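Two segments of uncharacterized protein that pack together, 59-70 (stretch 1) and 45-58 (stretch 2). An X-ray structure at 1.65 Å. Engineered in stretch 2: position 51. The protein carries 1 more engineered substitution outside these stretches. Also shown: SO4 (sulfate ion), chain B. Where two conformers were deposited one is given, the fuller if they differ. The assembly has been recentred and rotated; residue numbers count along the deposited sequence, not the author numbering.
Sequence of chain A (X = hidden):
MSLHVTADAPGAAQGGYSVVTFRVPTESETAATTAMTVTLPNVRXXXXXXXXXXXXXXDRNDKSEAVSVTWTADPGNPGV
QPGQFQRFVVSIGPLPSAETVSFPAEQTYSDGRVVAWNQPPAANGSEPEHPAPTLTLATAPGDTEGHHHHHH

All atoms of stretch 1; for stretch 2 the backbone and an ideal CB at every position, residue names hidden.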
ATOM      1  N   ASP A  59       3.295  -5.794 -11.529  1.00 24.69           N
ATOM      2  CA  ASP A  59       3.104  -4.684 -12.476  1.00 24.73           C
ATOM      3  C   ASP A  59       4.237  -4.637 -13.509  1.00 24.60           C
ATOM      4  O   ASP A  59       5.370  -4.983 -13.202  1.00 24.38           O
ATOM      5  CB  ASP A  59       3.015  -3.356 -11.753  1.00 25.29           C
ATOM      6  CG  ASP A  59       1.611  -3.134 -11.158  1.00 28.62           C
ATOM      7  OD1 ASP A  59       0.745  -2.584 -11.886  1.00 30.07           O
ATOM      8  OD2 ASP A  59       1.383  -3.554 -10.013  1.00 31.17           O
ATOM      9  N   ARG A  60       3.921  -4.226 -14.730  1.00 26.61           N
ATOM     10  CA  ARG A  60       4.915  -4.282 -15.814  1.00 28.54           C
ATOM     11  C   ARG A  60       5.004  -2.918 -16.477  1.00 29.97           C
ATOM     12  O   ARG A  60       4.061  -2.132 -16.437  1.00 29.52           O
ATOM     13  CB  ARG A  60       4.466  -5.304 -16.860  1.00 29.12           C
ATOM     14  CG  ARG A  60       4.188  -6.687 -16.312  1.00 31.55           C
ATOM     15  CD  ARG A  60       5.320  -7.609 -16.664  1.00 32.18           C
ATOM     16  NE  ARG A  60       5.168  -8.937 -16.088  1.00 33.52           N
ATOM     17  CZ  ARG A  60       6.100  -9.871 -16.171  1.00 31.92           C
ATOM     18  NH1 ARG A  60       7.223  -9.609 -16.816  1.00 31.76           N
ATOM     19  NH2 ARG A  60       5.912 -11.059 -15.604  1.00 34.39           N
ATOM     20  N   ASN A  61       6.143  -2.619 -17.079  1.00 30.62           N
ATOM     21  CA  ASN A  61       6.244  -1.391 -17.867  1.00 32.03           C
ATOM     22  C   ASN A  61       6.028  -1.678 -19.357  1.00 33.40           C
ATOM     23  O   ASN A  61       5.653  -2.793 -19.736  1.00 33.24           O
ATOM     24  CB  ASN A  61       7.585  -0.702 -17.617  1.00 31.31           C
ATOM     25  CG  ASN A  61       8.762  -1.519 -18.088  1.00 31.86           C
ATOM     26  OD1 ASN A  61       8.604  -2.519 -18.804  1.00 31.74           O
ATOM     27  ND2 ASN A  61       9.976  -1.111 -17.660  1.00 31.35           N
ATOM     28  N   ASP A  62       6.308  -0.670 -20.190  1.00 35.90           N
ATOM     29  CA  ASP A  62       6.042  -0.741 -21.630  1.00 38.34           C
ATOM     30  C   ASP A  62       6.908  -1.814 -22.296  1.00 38.66           C
ATOM     31  O   ASP A  62       6.556  -2.360 -23.356  1.00 39.31           O
ATOM     32  CB  ASP A  62       6.319   0.622 -22.277  1.00 39.38           C
ATOM     33  CG  ASP A  62       7.658   1.222 -21.828  1.00 44.27           C
ATOM     34  OD1 ASP A  62       8.409   0.542 -21.084  1.00 49.95           O
ATOM     35  OD2 ASP A  62       7.963   2.386 -22.200  1.00 49.23           O
ATOM     36  N   LYS A  63       8.046  -2.120 -21.685  1.00 38.03           N
ATOM     37  CA  LYS A  63       8.927  -3.138 -22.240  1.00 38.22           C
ATOM     38  C   LYS A  63       8.605  -4.529 -21.702  1.00 37.07           C
ATOM     39  O   LYS A  63       9.336  -5.498 -21.969  1.00 38.22           O
ATOM     40  CB  LYS A  63      10.391  -2.794 -21.945  1.00 38.84           C
ATOM     41  CG  LYS A  63      10.806  -1.429 -22.417  1.00 41.69           C
ATOM     42  CD  LYS A  63      12.256  -1.125 -22.015  1.00 46.58           C
ATOM     43  CE  LYS A  63      12.694   0.243 -22.528  1.00 50.58           C
ATOM     44  NZ  LYS A  63      12.014   1.352 -21.788  1.00 52.46           N
ATOM     45  N   SER A  64       7.534  -4.632 -20.913  1.00 34.97           N
ATOM     46  CA  SER A  64       7.100  -5.923 -20.378  1.00 34.39           C
ATOM     47  C   SER A  64       7.995  -6.430 -19.258  1.00 32.19           C
ATOM     48  O   SER A  64       7.970  -7.612 -18.917  1.00 31.71           O
ATOM     49  CB  SER A  64       6.997  -6.965 -21.492  1.00 36.10           C
ATOM     50  OG  SER A  64       6.035  -6.520 -22.445  1.00 39.39           O
ATOM     51  N   GLU A  65       8.770  -5.522 -18.687  1.00 30.82           N
ATOM     52  CA  GLU A  65       9.567  -5.879 -17.521  1.00 29.08           C
ATOM     53  C   GLU A  65       8.693  -5.728 -16.280  1.00 28.03           C
ATOM     54  O   GLU A  65       7.857  -4.808 -16.199  1.00 28.23           O
ATOM     55  CB  GLU A  65      10.778  -4.946 -17.403  1.00 30.36           C
ATOM     56  CG  GLU A  65      11.793  -5.075 -18.566  1.00 29.68           C
ATOM     57  CD  GLU A  65      12.721  -3.866 -18.697  1.00 35.15           C
ATOM     58  OE1 GLU A  65      12.373  -2.743 -18.246  1.00 34.36           O
ATOM     59  OE2 GLU A  65      13.815  -4.033 -19.290  1.00 37.66           O
ATOM     60  N   ALA A  66       8.918  -6.602 -15.311  1.00 25.67           N
ATOM     61  CA  ALA A  66       8.254  -6.470 -14.015  1.00 25.09           C
ATOM     62  C   ALA A  66       8.953  -5.390 -13.185  1.00 25.22           C
ATOM     63  O   ALA A  66      10.152  -5.543 -12.872  1.00 25.17           O
ATOM     64  CB  ALA A  66       8.357  -7.802 -13.266  1.00 25.44           C
ATOM     65  N   VAL A  67       8.187  -4.379 -12.782  1.00 24.87           N
ATOM     66  CA  VAL A  67       8.686  -3.209 -12.040  1.00 24.45           C
ATOM     67  C   VAL A  67       8.356  -3.264 -10.547  1.00 24.46           C
ATOM     68  O   VAL A  67       9.003  -2.591  -9.729  1.00 24.01           O
ATOM     69  CB  VAL A  67       8.190  -1.853 -12.632  1.00 26.35           C
ATOM     70  CG1 VAL A  67       8.720  -1.652 -14.048  1.00 27.24           C
ATOM     71  CG2 VAL A  67       6.685  -1.787 -12.652  1.00 26.09           C
ATOM     72  N   SER A  68       7.325  -4.024 -10.188  1.00 22.68           N
ATOM     73  CA  SER A  68       7.010  -4.196  -8.775  1.00 23.15           C
ATOM     74  C   SER A  68       6.050  -5.368  -8.606  1.00 23.89           C
ATOM     75  O   SER A  68       5.491  -5.873  -9.593  1.00 22.77           O
ATOM     76  CB  SER A  68       6.365  -2.939  -8.206  1.00 24.10           C
ATOM     77  OG  SER A  68       5.004  -2.823  -8.617  1.00 25.54           O
ATOM     78  N   VAL A  69       5.905  -5.816  -7.368  1.00 22.83           N
ATOM     79  CA  VAL A  69       4.981  -6.928  -7.070  1.00 22.67           C
ATOM     80  C   VAL A  69       4.283  -6.529  -5.796  1.00 23.30           C
ATOM     81  O   VAL A  69       4.903  -5.927  -4.895  1.00 23.01           O
ATOM     82  CB  VAL A  69       5.714  -8.277  -6.907  1.00 23.89           C
ATOM     83  CG1 VAL A  69       6.923  -8.170  -5.944  1.00 23.09           C
ATOM     84  CG2 VAL A  69       4.736  -9.381  -6.445  1.00 24.36           C
ATOM     85  N   THR A  70       2.982  -6.822  -5.714  1.00 22.45           N
ATOM     86  CA  THR A  70       2.243  -6.457  -4.501  1.00 23.73           C
ATOM     87  C   THR A  70       1.443  -7.648  -4.032  1.00 24.28           C
ATOM     88  O   THR A  70       0.770  -8.308  -4.855  1.00 25.33           O
ATOM     89  CB  THR A  70       1.253  -5.307  -4.740  1.00 24.23           C
ATOM     90  OG1 THR A  70       1.936  -4.127  -5.157  1.00 25.62           O
ATOM     91  CG2 THR A  70       0.438  -5.021  -3.453  1.00 25.65           C
ATOM     92  N   UNK A  45      11.300 -11.664 -16.069  1.00 32.46           N
ATOM     93  CA  UNK A  45      10.438 -12.696 -15.542  1.00 32.92           C
ATOM     94  C   UNK A  45      10.200 -12.431 -14.061  1.00 32.13           C
ATOM     95  O   UNK A  45      11.146 -12.090 -13.349  1.00 30.36           O
ATOM     96  CB  UNK A  45      11.043 -14.083 -15.765  1.00 32.92           C
ATOM     97  N   UNK A  46       8.951 -12.592 -13.608  1.00 31.62           N
ATOM     98  CA  UNK A  46       8.628 -12.477 -12.185  1.00 31.81           C
ATOM     99  C   UNK A  46       7.326 -13.221 -11.935  1.00 32.29           C
ATOM    100  O   UNK A  46       6.288 -12.881 -12.529  1.00 33.33           O
ATOM    101  CB  UNK A  46       8.518 -11.014 -11.750  1.00 31.81           C
ATOM    102  N   UNK A  47       7.381 -14.244 -11.088  1.00 31.90           N
ATOM    103  CA  UNK A  47       6.232 -15.095 -10.827  1.00 33.06           C
ATOM    104  C   UNK A  47       6.163 -15.272  -9.332  1.00 32.90           C
ATOM    105  O   UNK A  47       7.168 -15.610  -8.702  1.00 30.65           O
ATOM    106  CB  UNK A  47       6.329 -16.439 -11.553  1.00 33.06           C
ATOM    107  N   UNK A  48       4.980 -15.081  -8.759  1.00 33.67           N
ATOM    108  CA  UNK A  48       4.782 -15.352  -7.350  1.00 35.47           C
ATOM    109  C   UNK A  48       4.296 -16.772  -7.144  1.00 38.08           C
ATOM    110  O   UNK A  48       3.871 -17.460  -8.082  1.00 39.26           O
ATOM    111  CB  UNK A  48       3.792 -14.356  -6.744  1.00 35.47           C
ATOM    112  N   UNK A  49       4.369 -17.244  -5.914  1.00 40.54           N
ATOM    113  CA  UNK A  49       3.778 -18.538  -5.677  1.00 42.19           C
ATOM    114  C   UNK A  49       2.519 -18.390  -4.870  1.00 41.77           C
ATOM    115  O   UNK A  49       2.365 -17.432  -4.110  1.00 42.61           O
ATOM    116  CB  UNK A  49       4.765 -19.469  -4.969  1.00 42.19           C
ATOM    117  N   UNK A  50       1.606 -19.341  -5.047  1.00 41.31           N
ATOM    118  CA  UNK A  50       0.275 -19.278  -4.472  1.00 39.70           C
ATOM    119  C   UNK A  50       0.418 -19.137  -2.973  1.00 37.02           C
ATOM    120  O   UNK A  50       1.245 -19.808  -2.358  1.00 38.11           O
ATOM    121  CB  UNK A  50      -0.554 -20.511  -4.836  1.00 39.70           C
ATOM    122  N   UNK A  51      -0.347 -18.214  -2.411  1.00 34.02           N
ATOM    123  CA  UNK A  51      -0.292 -17.882  -0.998  0.50 31.97           C
ATOM    124  C   UNK A  51      -1.753 -17.823  -0.538  1.00 31.11           C
ATOM    125  O   UNK A  51      -2.400 -16.793  -0.759  1.00 30.20           O
ATOM    126  CB  UNK A  51       0.453 -16.571  -0.741  0.50 31.97           C
ATOM    127  N   UNK A  52      -2.290 -18.901   0.072  1.00 29.27           N
ATOM    128  CA  UNK A  52      -3.692 -18.861   0.453  1.00 27.71           C
ATOM    129  C   UNK A  52      -4.010 -17.625   1.285  1.00 26.75           C
ATOM    130  O   UNK A  52      -3.249 -17.279   2.222  1.00 26.53           O
ATOM    131  CB  UNK A  52      -4.065 -20.126   1.228  1.00 27.71           C
ATOM    132  N   UNK A  53      -5.109 -16.977   0.935  1.00 26.78           N
ATOM    133  CA  UNK A  53      -5.551 -15.800   1.670  1.00 25.74           C
ATOM    134  C   UNK A  53      -4.936 -14.505   1.197  1.00 25.33           C
ATOM    135  O   UNK A  53      -5.255 -13.454   1.745  1.00 25.06           O
ATOM    136  CB  UNK A  53      -5.243 -15.980   3.158  1.00 25.74           C
ATOM    137  N   UNK A  54      -4.055 -14.563   0.200  1.00 24.73           N
ATOM    138  CA  UNK A  54      -3.427 -13.325  -0.342  1.00 23.94           C
ATOM    139  C   UNK A  54      -3.562 -13.307  -1.854  1.00 25.49           C
ATOM    140  O   UNK A  54      -3.572 -14.385  -2.502  1.00 26.23           O
ATOM    141  CB  UNK A  54      -1.952 -13.230   0.053  1.00 23.94           C
ATOM    142  N   UNK A  55      -3.685 -12.117  -2.426  1.00 24.09           N
ATOM    143  CA  UNK A  55      -3.680 -11.980  -3.866  1.00 24.46           C
ATOM    144  C   UNK A  55      -2.423 -11.242  -4.276  1.00 24.97           C
ATOM    145  O   UNK A  55      -2.037 -10.303  -3.617  1.00 26.39           O
ATOM    146  CB  UNK A  55      -4.933 -11.254  -4.360  1.00 24.46           C
ATOM    147  N   UNK A  56      -1.758 -11.698  -5.333  1.00 24.34           N
ATOM    148  CA  UNK A  56      -0.548 -11.018  -5.804  1.00 24.01           C
ATOM    149  C   UNK A  56      -0.758 -10.423  -7.201  1.00 24.31           C
ATOM    150  O   UNK A  56      -1.452 -11.029  -8.064  1.00 24.52           O
ATOM    151  CB  UNK A  56       0.634 -11.989  -5.819  1.00 24.01           C
ATOM    152  N   UNK A  57      -0.189  -9.236  -7.417  1.00 22.70           N
ATOM    153  CA  UNK A  57      -0.155  -8.640  -8.754  1.00 23.10           C
ATOM    154  C   UNK A  57       1.301  -8.300  -9.046  1.00 24.00           C
ATOM    155  O   UNK A  57       2.028  -7.853  -8.156  1.00 23.41           O
ATOM    156  CB  UNK A  57      -1.052  -7.404  -8.853  1.00 23.10           C
ATOM    157  N   UNK A  58       1.692  -8.491 -10.301  1.00 24.14           N
ATOM    158  CA  UNK A  58       3.036  -8.094 -10.730  1.00 24.50           C
ATOM    159  C   UNK A  58       2.834  -7.027 -11.788  1.00 25.53           C
ATOM    160  O   UNK A  58       2.213  -7.305 -12.824  1.00 26.00           O
ATOM    161  CB  UNK A  58       3.852  -9.274 -11.261  1.00 24.50           C
TER
HETATM  162  S   SO4 B   1       7.117 -14.489 -16.614  1.00 55.15           S
HETATM  163  O1  SO4 B   1       5.833 -15.193 -16.737  1.00 55.94           O
HETATM  164  O2  SO4 B   1       7.178 -13.721 -15.368  1.00 55.27           O
HETATM  165  O3  SO4 B   1       8.165 -15.503 -16.672  1.00 55.46           O
HETATM  166  O4  SO4 B   1       7.244 -13.508 -17.692  1.00 55.59           O

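Position 45 points its CB away from stretch 1, and the sulfate lies nearby. A small polar or positively charged side chain would suit it. It is Ser45, whose OG donates to O3 of the sulfate at 2.6 Å.

Position 46 points toward stretch 1. Its ideal CB is 3.6 Å from Ala66 CB, so there is little depth, and a small apolar side chain fits best. It is Ala46; its CB meets Ala66 CB at 3.5 Å. Its backbone N donates to sulfate O2 at 2.7 Å, and Arg60 NH2 donates to the same O2 at 3.0 Å.

Position 47 points away, and many side chains would do. It is Arg47.

Position 48 points toward stretch 1 again, with Val69 CG2 5.1 Å from the ideal CB. Valine, threonine or isoleucine could reach it. It is Thr48, in the p rotamer, and its CG2 packs on Val69 CG2 at 3.6 Å.

Positions 49 to 52 are out of reach, and stretch 1 sets no preference. Phi near -55° at 50 and 52 permits proline. The residues are Glu49, Pro50, the engineered Met51 and Pro52.

Position 53 has phi 87° and psi -1°, within a type II turn spanning 51 to 54. A CB would jam against the preceding carbonyl O, which calls for glycine. It is Gly53.

Position 54 closes the turn, beyond reach of stretch 1. It is Trp54, whose N donates to Met51 O at 2.9 Å.

Positions 55 and 56 point sideways. At 55 nothing of stretch 1 is near the CB; at 56 Thr70 O lies 3.8 Å from it, and a small residue is comfortable. They are Thr55 and Ala56. Ala56 CA makes a CA-H...O contact with Thr70 O at 3.2 Å.

Position 57 pairs with Thr70 in an antiparallel bridge, on the same face of the sheet. The carboxylate of Asp59 is near, OD2 being 4.7 Å from the ideal CB. A long donor, arginine or lysine, is favoured. It is Arg57. NE donates to Asp59 OD2 at 2.9 Å and NH2 to Asp59 OD1 at 2.8 Å, a two-pronged salt bridge. Its backbone N and O bond Thr70 O and N at 2.9 and 2.8 Å.

Position 58 faces the other side, paired with Val69. Apolar surface from Ala66 and Val69 suits valine, isoleucine or leucine. It is Val58: CG1 touches Ala66 CB at 3.6 Å, and CG2 lies 3.9 Å from Val69 CG2.

Stretch 2 45-58: SARTEPMPGWTARV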
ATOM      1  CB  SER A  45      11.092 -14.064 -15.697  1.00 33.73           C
ATOM      2  OG  SER A  45      10.246 -15.064 -15.147  1.00 37.79           O
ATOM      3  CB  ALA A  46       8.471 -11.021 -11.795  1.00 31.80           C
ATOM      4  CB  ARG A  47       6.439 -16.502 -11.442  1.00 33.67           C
ATOM      5  CG  ARG A  47       6.434 -16.571 -12.955  1.00 38.82           C
ATOM      6  CD  ARG A  47       7.219 -17.790 -13.500  1.00 45.73           C
ATOM      7  NE  ARG A  47       6.939 -19.040 -12.803  1.00 50.53           N
ATOM      8  CZ  ARG A  47       6.160 -20.014 -13.284  1.00 54.56           C
ATOM      9  NH1 ARG A  47       5.578 -19.876 -14.472  1.00 55.03           N
ATOM     10  NH2 ARG A  47       5.949 -21.120 -12.575  1.00 54.74           N
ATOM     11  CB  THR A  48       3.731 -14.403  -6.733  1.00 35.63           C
ATOM     12  OG1 THR A  48       2.507 -14.487  -7.482  1.00 34.45           O
ATOM     13  CG2 THR A  48       4.249 -12.963  -6.764  1.00 34.31           C
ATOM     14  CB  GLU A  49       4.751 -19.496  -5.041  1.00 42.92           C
ATOM     15  CG  GLU A  49       5.327 -19.038  -3.762  1.00 45.98           C
ATOM     16  CD  GLU A  49       6.412 -19.972  -3.294  1.00 50.74           C
ATOM     17  OE1 GLU A  49       6.404 -20.340  -2.093  1.00 51.49           O
ATOM     18  OE2 GLU A  49       7.270 -20.342  -4.138  1.00 52.79           O
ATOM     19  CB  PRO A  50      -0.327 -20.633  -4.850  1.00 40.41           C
ATOM     20  CG  PRO A  50       0.464 -21.056  -6.061  1.00 41.93           C
ATOM     21  CD  PRO A  50       1.848 -20.608  -5.754  1.00 41.55           C
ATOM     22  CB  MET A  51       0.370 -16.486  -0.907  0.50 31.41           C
ATOM     23  CG  MET A  51       0.746 -15.962   0.457  0.50 30.52           C
ATOM     24  SD  MET A  51       1.796 -14.449   0.353  0.50 26.47           S
ATOM     25  CE  MET A  51       1.895 -14.064   2.081  0.50 31.50           C
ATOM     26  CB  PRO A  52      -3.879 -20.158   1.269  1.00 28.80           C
ATOM     27  CG  PRO A  52      -2.858 -21.073   0.655  1.00 28.80           C
ATOM     28  CD  PRO A  52      -1.649 -20.171   0.474  1.00 30.31           C
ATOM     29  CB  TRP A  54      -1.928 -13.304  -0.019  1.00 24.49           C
ATOM     30  CG  TRP A  54      -1.644 -13.259   1.450  1.00 23.46           C
ATOM     31  CD1 TRP A  54      -1.746 -14.302   2.359  1.00 29.11           C
ATOM     32  CD2 TRP A  54      -1.238 -12.115   2.200  1.00 24.77           C
ATOM     33  NE1 TRP A  54      -1.397 -13.854   3.630  1.00 26.63           N
ATOM     34  CE2 TRP A  54      -1.064 -12.530   3.557  1.00 24.14           C
ATOM     35  CE3 TRP A  54      -0.938 -10.807   1.854  1.00 23.97           C
ATOM     36  CZ2 TRP A  54      -0.697 -11.634   4.582  1.00 25.53           C
ATOM     37  CZ3 TRP A  54      -0.528  -9.905   2.897  1.00 23.10           C
ATOM     38  CH2 TRP A  54      -0.409 -10.340   4.230  1.00 23.17           C
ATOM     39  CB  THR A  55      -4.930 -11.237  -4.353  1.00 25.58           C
ATOM     40  OG1 THR A  55      -6.076 -12.089  -4.063  1.00 28.01           O
ATOM     41  CG2 THR A  55      -4.826 -10.993  -5.852  1.00 29.12           C
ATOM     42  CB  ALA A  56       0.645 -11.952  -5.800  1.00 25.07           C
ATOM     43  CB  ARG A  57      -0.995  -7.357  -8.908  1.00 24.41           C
ATOM     44  CG  ARG A  57      -0.598  -6.199  -8.059  1.00 25.49           C
ATOM     45  CD  ARG A  57      -1.581  -5.014  -8.300  1.00 26.25           C
ATOM     46  NE  ARG A  57      -1.344  -4.329  -9.570  1.00 25.26           N
ATOM     47  CZ  ARG A  57      -2.222  -4.206 -10.568  1.00 28.72           C
ATOM     48  NH1 ARG A  57      -3.460  -4.724 -10.491  1.00 22.28           N
ATOM     49  NH2 ARG A  57      -1.849  -3.542 -11.653  1.00 27.61           N
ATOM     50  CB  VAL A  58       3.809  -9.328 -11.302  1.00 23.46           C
ATOM     51  CG1 VAL A  58       5.120  -8.870 -12.015  1.00 25.85           C
ATOM     52  CG2 VAL A  58       4.100 -10.321 -10.187  1.00 25.37           C
TER
HETATM   53  O   HOH W   1       3.839 -12.374 -13.707  1.00 52.83           O
HETATM   54  O   HOH W   2       2.847  -9.329 -14.759  1.00 32.18           O
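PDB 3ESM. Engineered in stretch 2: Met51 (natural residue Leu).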